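DNA-directed RNA polymerase subunit Rpo11 (Thermoplasma acidophilum, PDB 1XPP) is a small subunit of the archaeal RNA polymerase, the enzyme that transcribes DNA into RNA, and carries an Rpb3/Rpb11-type dimerisation domain. Local coordinates at residues Y30-T33 with L34-T37; Q75-I78 with K79-V82; P58-D61 with N62-Y66. All coordinates share one frame; numbering follows the deposited sequence.

Contact 1 is the start of helix 32-42, contact 2 lies near the start of helix 74-105, and contact 3 is the bend by which the chain enters strand 64-69. Contact 3 meets contact 1 where P63 CB sits 3.4 Å from L35 CD1, and contact 2 where I65 CD1 lies 4.2 Å from I78 CD1. Contacts 1 and 2 do not touch, their nearest atoms being about 7 Å apart, but both reach the second subunit, consistent with the family's dimerisation domain. Centre to centre, contacts 1 and 3 are about 13 Å apart and contacts 2 and 3 about 19 Å. A thiocyanate ion, probably from the crystallisation liquor, lies about 4 Å from the side chain of T33.

Contact 1: residues Y30-T33 with L34-T37; sequences YDNT and LLRT
Y30, N32 and T33 meet L34 to T37 in a local contact round the first turn of helix 32-42, on the side of the fold that faces the second subunit. D31 occupies the N-cap position, but its side chain makes no capping bond; its backbone O receives weak bonds from L34 N and L35 N. The first strong turn bond follows, R36 N to N32 O at 3.1 Å.

Y30 closes the apolar side. Its CD2 lies 3.9 Å from L34 CD2, and its CB rests against L35 CD2. L34 reaches the ring because its CG stands opposite the backbone N (chi1 -179°). At the far end of the ring, Y30 OH hydrogen-bonds to Q95 of the second subunit, where L88 and L92 pack on L34 and Y30.

On the polar side the extended R36 chain runs back over the turn, and N32 CB touches one face of its guanidinium, 3.4 Å from NH2. The N32 amide is steeply inclined to that group, with the planes 73° apart. Water 1, at the guanidinium edge, accepts from R36 NH2 at 2.8 Å and donates to N32 OD1, while water 2 accepts from R36 NH1.

T33 O is gripped twice, by T37 N at 2.9 Å and by T37 OG1 at 2.8 Å, from opposite faces of its carbonyl plane. The buried T37 hydroxyl thus spends its proton within its own helix.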
loop_
_atom_site.group_PDB
_atom_site.type_symbol
_atom_site.label_atom_id
_atom_site.label_comp_id
_atom_site.label_asym_id
_atom_site.label_seq_id
_atom_site.Cartn_x
_atom_site.Cartn_y
_atom_site.Cartn_z
ATOM N N TYR D 30 -4.437 5.197 0.941
ATOM C CA TYR D 30 -5.421 5.553 1.925
ATOM C C TYR D 30 -6.782 5.387 1.311
ATOM O O TYR D 30 -6.929 5.446 0.081
ATOM C CB TYR D 30 -5.261 6.998 2.410
ATOM C CG TYR D 30 -4.027 7.192 3.233
ATOM C CD1 TYR D 30 -2.834 7.541 2.626
ATOM C CD2 TYR D 30 -4.050 6.962 4.609
ATOM C CE1 TYR D 30 -1.673 7.706 3.364
ATOM C CE2 TYR D 30 -2.889 7.141 5.380
ATOM C CZ TYR D 30 -1.707 7.497 4.726
ATOM O OH TYR D 30 -0.557 7.643 5.467
ATOM N N ASP D 31 -7.765 5.182 2.175
ATOM C CA ASP D 31 -9.158 5.277 1.764
ATOM C C ASP D 31 -9.407 6.711 1.310
ATOM O O ASP D 31 -8.978 7.638 1.990
ATOM C CB ASP D 31 -10.099 4.904 2.929
ATOM C CG ASP D 31 -10.626 3.489 2.804
ATOM O OD1 ASP D 31 -9.872 2.561 3.123
ATOM O OD2 ASP D 31 -11.794 3.301 2.369
ATOM N N ASN D 32 -10.021 6.890 0.131
ATOM C CA ASN D 32 -10.419 8.234 -0.332
ATOM C C ASN D 32 -11.224 9.029 0.703
ATOM O O ASN D 32 -11.073 10.241 0.801
ATOM C CB ASN D 32 -11.193 8.189 -1.671
ATOM C CG ASN D 32 -10.346 7.721 -2.855
ATOM O OD1 ASN D 32 -10.890 7.331 -3.897
ATOM N ND2 ASN D 32 -9.044 7.797 -2.727
ATOM N N THR D 33 -12.078 8.336 1.473
ATOM C CA THR D 33 -12.821 8.993 2.538
ATOM C C THR D 33 -11.926 9.678 3.551
ATOM O O THR D 33 -12.221 10.810 3.988
ATOM C CB THR D 33 -13.809 8.029 3.212
ATOM O OG1 THR D 33 -14.793 7.719 2.216
ATOM C CG2 THR D 33 -14.550 8.722 4.370
ATOM N N LEU D 34 -10.836 9.002 3.916
ATOM C CA LEU D 34 -9.850 9.627 4.826
ATOM C C LEU D 34 -9.306 10.955 4.264
ATOM O O LEU D 34 -9.244 11.966 4.964
ATOM C CB LEU D 34 -8.689 8.658 5.157
ATOM C CG LEU D 34 -7.656 9.300 6.121
ATOM C CD1 LEU D 34 -7.094 8.313 7.133
ATOM C CD2 LEU D 34 -6.549 9.894 5.325
ATOM N N LEU D 35 -8.948 10.968 2.985
ATOM C CA LEU D 35 -8.370 12.180 2.433
ATOM C C LEU D 35 -9.363 13.333 2.451
ATOM O O LEU D 35 -9.003 14.461 2.776
ATOM C CB LEU D 35 -7.827 11.932 1.011
ATOM C CG LEU D 35 -6.895 10.691 0.871
ATOM C CD1 LEU D 35 -6.454 10.498 -0.575
ATOM C CD2 LEU D 35 -5.702 10.806 1.733
ATOM N N ARG D 36 -10.609 13.053 2.058
ATOM C CA ARG D 36 -11.614 14.121 1.976
ATOM C C ARG D 36 -11.964 14.622 3.354
ATOM O O ARG D 36 -12.096 15.818 3.554
ATOM C CB ARG D 36 -12.853 13.612 1.242
ATOM C CG ARG D 36 -12.536 13.111 -0.141
ATOM C CD ARG D 36 -13.803 12.976 -0.959
ATOM N NE ARG D 36 -13.589 12.091 -2.103
ATOM C CZ ARG D 36 -13.853 10.784 -2.097
ATOM N NH1 ARG D 36 -14.351 10.201 -1.009
ATOM N NH2 ARG D 36 -13.613 10.063 -3.182
ATOM N N THR D 37 -12.059 13.698 4.321
ATOM C CA THR D 37 -12.355 14.068 5.718
ATOM C C THR D 37 -11.230 14.934 6.280
ATOM O O THR D 37 -11.462 15.942 6.935
ATOM C CB THR D 37 -12.553 12.819 6.608
ATOM O OG1 THR D 37 -13.643 12.071 6.091
ATOM C CG2 THR D 37 -12.875 13.198 8.068
HETATM O O HOH W 1 -14.132 7.312 -3.543
HETATM O O HOH W 2 -15.852 10.851 1.136
#

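Contact 2: residues Q75-I78 with K79-V82; sequences QSAI and KRAV
One face of the R80 guanidinium lies over the backbone of S76 and A77, with S76 O 3.5 Å and A77 CA 3.4 Å from its plane, both offset toward the rim. R80 NH2 also makes a salt bridge with D45 of the same chain. This is an i to i+3 and i to i+4 contact within the long alpha helix 74-105 of the Rpb11-like dimerisation domain.

A bend at chi3 (-62°) turns the R80 chain back along the helix instead of letting it run straight out. The two terminal nitrogens then divide the preceding turn between them: NH1 is 3.4 Å from S76 CB, and NH2 is 3.5 Å from A77 CB. With an alanine here the backbone bonds would remain, but D45 would probably lose this charged partner, and the flat group over S76 and A77 would be gone.

Beneath the guanidinium the helix is regular. R80 N donates to S76 O at 2.8 Å, nearly straight at 169°, and the neighbouring bonds K79 N to Q75 O and A81 N to A77 O repeat the pattern. A81 turns to helix 32-42, touching L38, E41 and I42, while A77 and I78 pack on strand 64-69. Toward the second subunit, I78 meets F96 and V82 meets Y89. Between these last two, one turn apart, I78 CG2 and V82 CG2 stand 4.1 Å from each other.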
loop_
_atom_site.group_PDB
_atom_site.type_symbol
_atom_site.label_atom_id
_atom_site.label_comp_id
_atom_site.label_asym_id
_atom_site.label_seq_id
_atom_site.Cartn_x
_atom_site.Cartn_y
_atom_site.Cartn_z
ATOM N N GLN D 75 2.582 22.456 7.790
ATOM C CA GLN D 75 2.645 21.154 8.452
ATOM C C GLN D 75 1.900 21.204 9.785
ATOM O O GLN D 75 1.300 20.210 10.180
ATOM C CB GLN D 75 4.077 20.658 8.659
ATOM C CG GLN D 75 4.927 21.577 9.496
ATOM C CD GLN D 75 5.663 22.632 8.668
ATOM O OE1 GLN D 75 5.212 23.015 7.594
ATOM N NE2 GLN D 75 6.798 23.115 9.184
ATOM N N SER D 76 1.893 22.365 10.448
ATOM C CA SER D 76 1.098 22.517 11.684
ATOM C C SER D 76 -0.415 22.440 11.475
ATOM O O SER D 76 -1.143 21.886 12.325
ATOM C CB SER D 76 1.452 23.827 12.404
ATOM O OG SER D 76 2.826 23.744 12.739
ATOM N N ALA D 77 -0.910 23.000 10.371
ATOM C CA ALA D 77 -2.326 22.962 10.073
ATOM C C ALA D 77 -2.726 21.504 9.857
ATOM O O ALA D 77 -3.765 21.067 10.339
ATOM C CB ALA D 77 -2.692 23.843 8.840
ATOM N N ILE D 78 -1.905 20.742 9.142
ATOM C CA ILE D 78 -2.190 19.316 8.970
ATOM C C ILE D 78 -2.217 18.600 10.341
ATOM O O ILE D 78 -3.179 17.875 10.644
ATOM C CB ILE D 78 -1.216 18.637 8.020
ATOM C CG1 ILE D 78 -1.374 19.269 6.627
ATOM C CG2 ILE D 78 -1.432 17.095 8.070
ATOM C CD1 ILE D 78 -0.351 18.814 5.593
ATOM N N LYS D 79 -1.206 18.850 11.166
ATOM C CA LYS D 79 -1.163 18.216 12.493
ATOM C C LYS D 79 -2.413 18.555 13.314
ATOM O O LYS D 79 -3.013 17.648 13.919
ATOM C CB LYS D 79 0.092 18.610 13.280
ATOM C CG LYS D 79 0.180 17.868 14.636
ATOM C CD LYS D 79 1.457 18.169 15.400
ATOM C CE LYS D 79 1.429 17.418 16.744
ATOM N NZ LYS D 79 2.610 17.865 17.552
ATOM N N ARG D 80 -2.799 19.830 13.380
ATOM C CA ARG D 80 -3.999 20.210 14.162
ATOM C C ARG D 80 -5.213 19.396 13.750
ATOM O O ARG D 80 -5.998 18.888 14.598
ATOM C CB ARG D 80 -4.289 21.723 14.050
ATOM C CG ARG D 80 -3.191 22.576 14.753
ATOM C CD ARG D 80 -3.565 24.077 14.788
ATOM N NE ARG D 80 -3.706 24.734 13.481
ATOM C CZ ARG D 80 -2.701 25.331 12.844
ATOM N NH1 ARG D 80 -1.464 25.313 13.343
ATOM N NH2 ARG D 80 -2.946 25.927 11.669
ATOM N N ALA D 81 -5.394 19.264 12.432
ATOM C CA ALA D 81 -6.553 18.542 11.923
ATOM C C ALA D 81 -6.529 17.067 12.238
ATOM O O ALA D 81 -7.580 16.500 12.597
ATOM C CB ALA D 81 -6.691 18.735 10.420
ATOM N N VAL D 82 -5.370 16.419 12.050
ATOM C CA VAL D 82 -5.228 14.982 12.350
ATOM C C VAL D 82 -5.516 14.757 13.837
ATOM O O VAL D 82 -6.260 13.844 14.196
ATOM C CB VAL D 82 -3.830 14.443 12.002
ATOM C CG1 VAL D 82 -3.680 13.026 12.446
ATOM C CG2 VAL D 82 -3.622 14.552 10.480
#

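Contact 3: residues P58-D61 with N62-Y66; sequences PVID and NPQIY
I60 and N62 are both extended, while D61 between them takes helical backbone angles (phi/psi -66/-43°), and this one residue bends the chain from the loop after strand 48-54 into strand 64-69. A cis peptide bond precedes P58, further back in the same loop.

Inside the bend lies the side chain of I60. Its CG1 takes the crowded position between the backbone N and the carbonyl carbon (chi1 48°), which carries CD1 forward over the residues that follow. There CD1 comes to 3.4 Å from N62 O and also touches P63 CA and Q64 N. The other branch, CG2, meets Q64: the extended side chain of Q64 crosses that of I60 at an oblique angle and brings NE2 to 4.0 Å from CG2. I60 also packs on Y54 of strand 48-54. As I60 and Q64 both touch a crystal neighbour, lattice packing may contribute to their placing.

D61 directs its carboxylate away from the bend. N62 packs on E26 of strand 22-28 and on E10 of the third subunit. Past the bend the chain is held on both sides: P63 and I65 share backbone hydrogen bonds with M27 and V25 of strand 22-28, and Q64 and Y66 with Y54 and R52 of strand 48-54. P63 and I65 also pack on helix 32-42.

Backbone bonds to both neighbouring strands are thus in place from P63 onward, whereas no clear hydrogen bond spans the two segments. What is seen across the bend is van der Waals contact of I60 with N62 O, P63 and Q64. On the I60 side it is purely apolar, made at the surface of the fold by a branched hydrocarbon chain, and lacks the directionality that a hydrogen bond would bring.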
loop_
_atom_site.group_PDB
_atom_site.type_symbol
_atom_site.label_atom_id
_atom_site.label_comp_id
_atom_site.label_asym_id
_atom_site.label_seq_id
_atom_site.Cartn_x
_atom_site.Cartn_y
_atom_site.Cartn_z
ATOM N N PRO D 58 -6.099 16.238 -11.075
ATOM C CA PRO D 58 -5.818 15.913 -12.491
ATOM C C PRO D 58 -5.298 14.484 -12.522
ATOM O O PRO D 58 -5.522 13.717 -11.555
ATOM C CB PRO D 58 -4.719 16.903 -12.841
ATOM C CG PRO D 58 -3.920 17.006 -11.544
ATOM C CD PRO D 58 -4.989 17.004 -10.468
ATOM N N VAL D 59 -4.651 14.100 -13.619
ATOM C CA VAL D 59 -4.098 12.758 -13.731
ATOM C C VAL D 59 -2.787 12.657 -12.981
ATOM O O VAL D 59 -1.770 13.265 -13.354
ATOM C CB VAL D 59 -3.938 12.320 -15.200
ATOM C CG1 VAL D 59 -3.404 10.879 -15.240
ATOM C CG2 VAL D 59 -5.284 12.406 -15.866
ATOM N N ILE D 60 -2.838 11.895 -11.880
ATOM C CA ILE D 60 -1.666 11.697 -11.026
ATOM C C ILE D 60 -1.597 10.232 -10.609
ATOM O O ILE D 60 -2.615 9.566 -10.553
ATOM C CB ILE D 60 -1.668 12.623 -9.745
ATOM C CG1 ILE D 60 -3.031 12.561 -9.034
ATOM C CG2 ILE D 60 -1.282 14.051 -10.121
ATOM C CD1 ILE D 60 -3.168 13.469 -7.791
ATOM N N ASP D 61 -0.390 9.777 -10.289
ATOM C CA ASP D 61 -0.152 8.376 -9.915
ATOM C C ASP D 61 -0.853 8.020 -8.590
ATOM O O ASP D 61 -1.474 6.958 -8.471
ATOM C CB ASP D 61 1.358 8.119 -9.792
ATOM C CG ASP D 61 2.128 8.281 -11.122
ATOM O OD1 ASP D 61 1.506 8.519 -12.184
ATOM O OD2 ASP D 61 3.370 8.150 -11.094
ATOM N N ASN D 62 -0.772 8.925 -7.612
ATOM C CA ASN D 62 -1.334 8.701 -6.284
ATOM C C ASN D 62 -1.876 10.035 -5.796
ATOM O O ASN D 62 -1.354 11.091 -6.191
ATOM C CB ASN D 62 -0.268 8.227 -5.286
ATOM C CG ASN D 62 0.173 6.792 -5.530
ATOM O OD1 ASN D 62 -0.616 5.851 -5.384
ATOM N ND2 ASN D 62 1.423 6.626 -5.953
ATOM N N PRO D 63 -2.919 9.995 -4.946
ATOM C CA PRO D 63 -3.497 11.224 -4.393
ATOM C C PRO D 63 -2.450 12.143 -3.732
ATOM O O PRO D 63 -1.376 11.704 -3.246
ATOM C CB PRO D 63 -4.535 10.703 -3.396
ATOM C CG PRO D 63 -4.952 9.373 -3.977
ATOM C CD PRO D 63 -3.655 8.795 -4.497
ATOM N N GLN D 64 -2.765 13.415 -3.796
ATOM C CA GLN D 64 -1.983 14.432 -3.136
ATOM C C GLN D 64 -2.925 15.355 -2.372
ATOM O O GLN D 64 -4.120 15.491 -2.701
ATOM C CB GLN D 64 -1.235 15.265 -4.156
ATOM C CG GLN D 64 -0.018 14.570 -4.788
ATOM C CD GLN D 64 0.626 15.383 -5.886
ATOM O OE1 GLN D 64 0.798 16.589 -5.750
ATOM N NE2 GLN D 64 1.043 14.703 -6.962
ATOM N N ILE D 65 -2.399 15.931 -1.292
ATOM C CA ILE D 65 -3.075 17.040 -0.639
ATOM C C ILE D 65 -2.154 18.251 -0.610
ATOM O O ILE D 65 -0.936 18.113 -0.527
ATOM C CB ILE D 65 -3.592 16.676 0.800
ATOM C CG1 ILE D 65 -2.446 16.353 1.753
ATOM C CG2 ILE D 65 -4.583 15.543 0.753
ATOM C CD1 ILE D 65 -2.856 16.393 3.228
ATOM N N TYR D 66 -2.765 19.438 -0.740
ATOM C CA TYR D 66 -2.069 20.707 -0.779
ATOM C C TYR D 66 -2.705 21.628 0.275
ATOM O O TYR D 66 -3.933 21.750 0.346
ATOM C CB TYR D 66 -2.292 21.356 -2.146
ATOM C CG TYR D 66 -1.886 22.808 -2.218
ATOM C CD1 TYR D 66 -0.551 23.194 -2.028
ATOM C CD2 TYR D 66 -2.830 23.783 -2.430
ATOM C CE1 TYR D 66 -0.191 24.543 -2.106
ATOM C CE2 TYR D 66 -2.476 25.123 -2.507
ATOM C CZ TYR D 66 -1.169 25.478 -2.349
ATOM O OH TYR D 66 -0.840 26.814 -2.408
#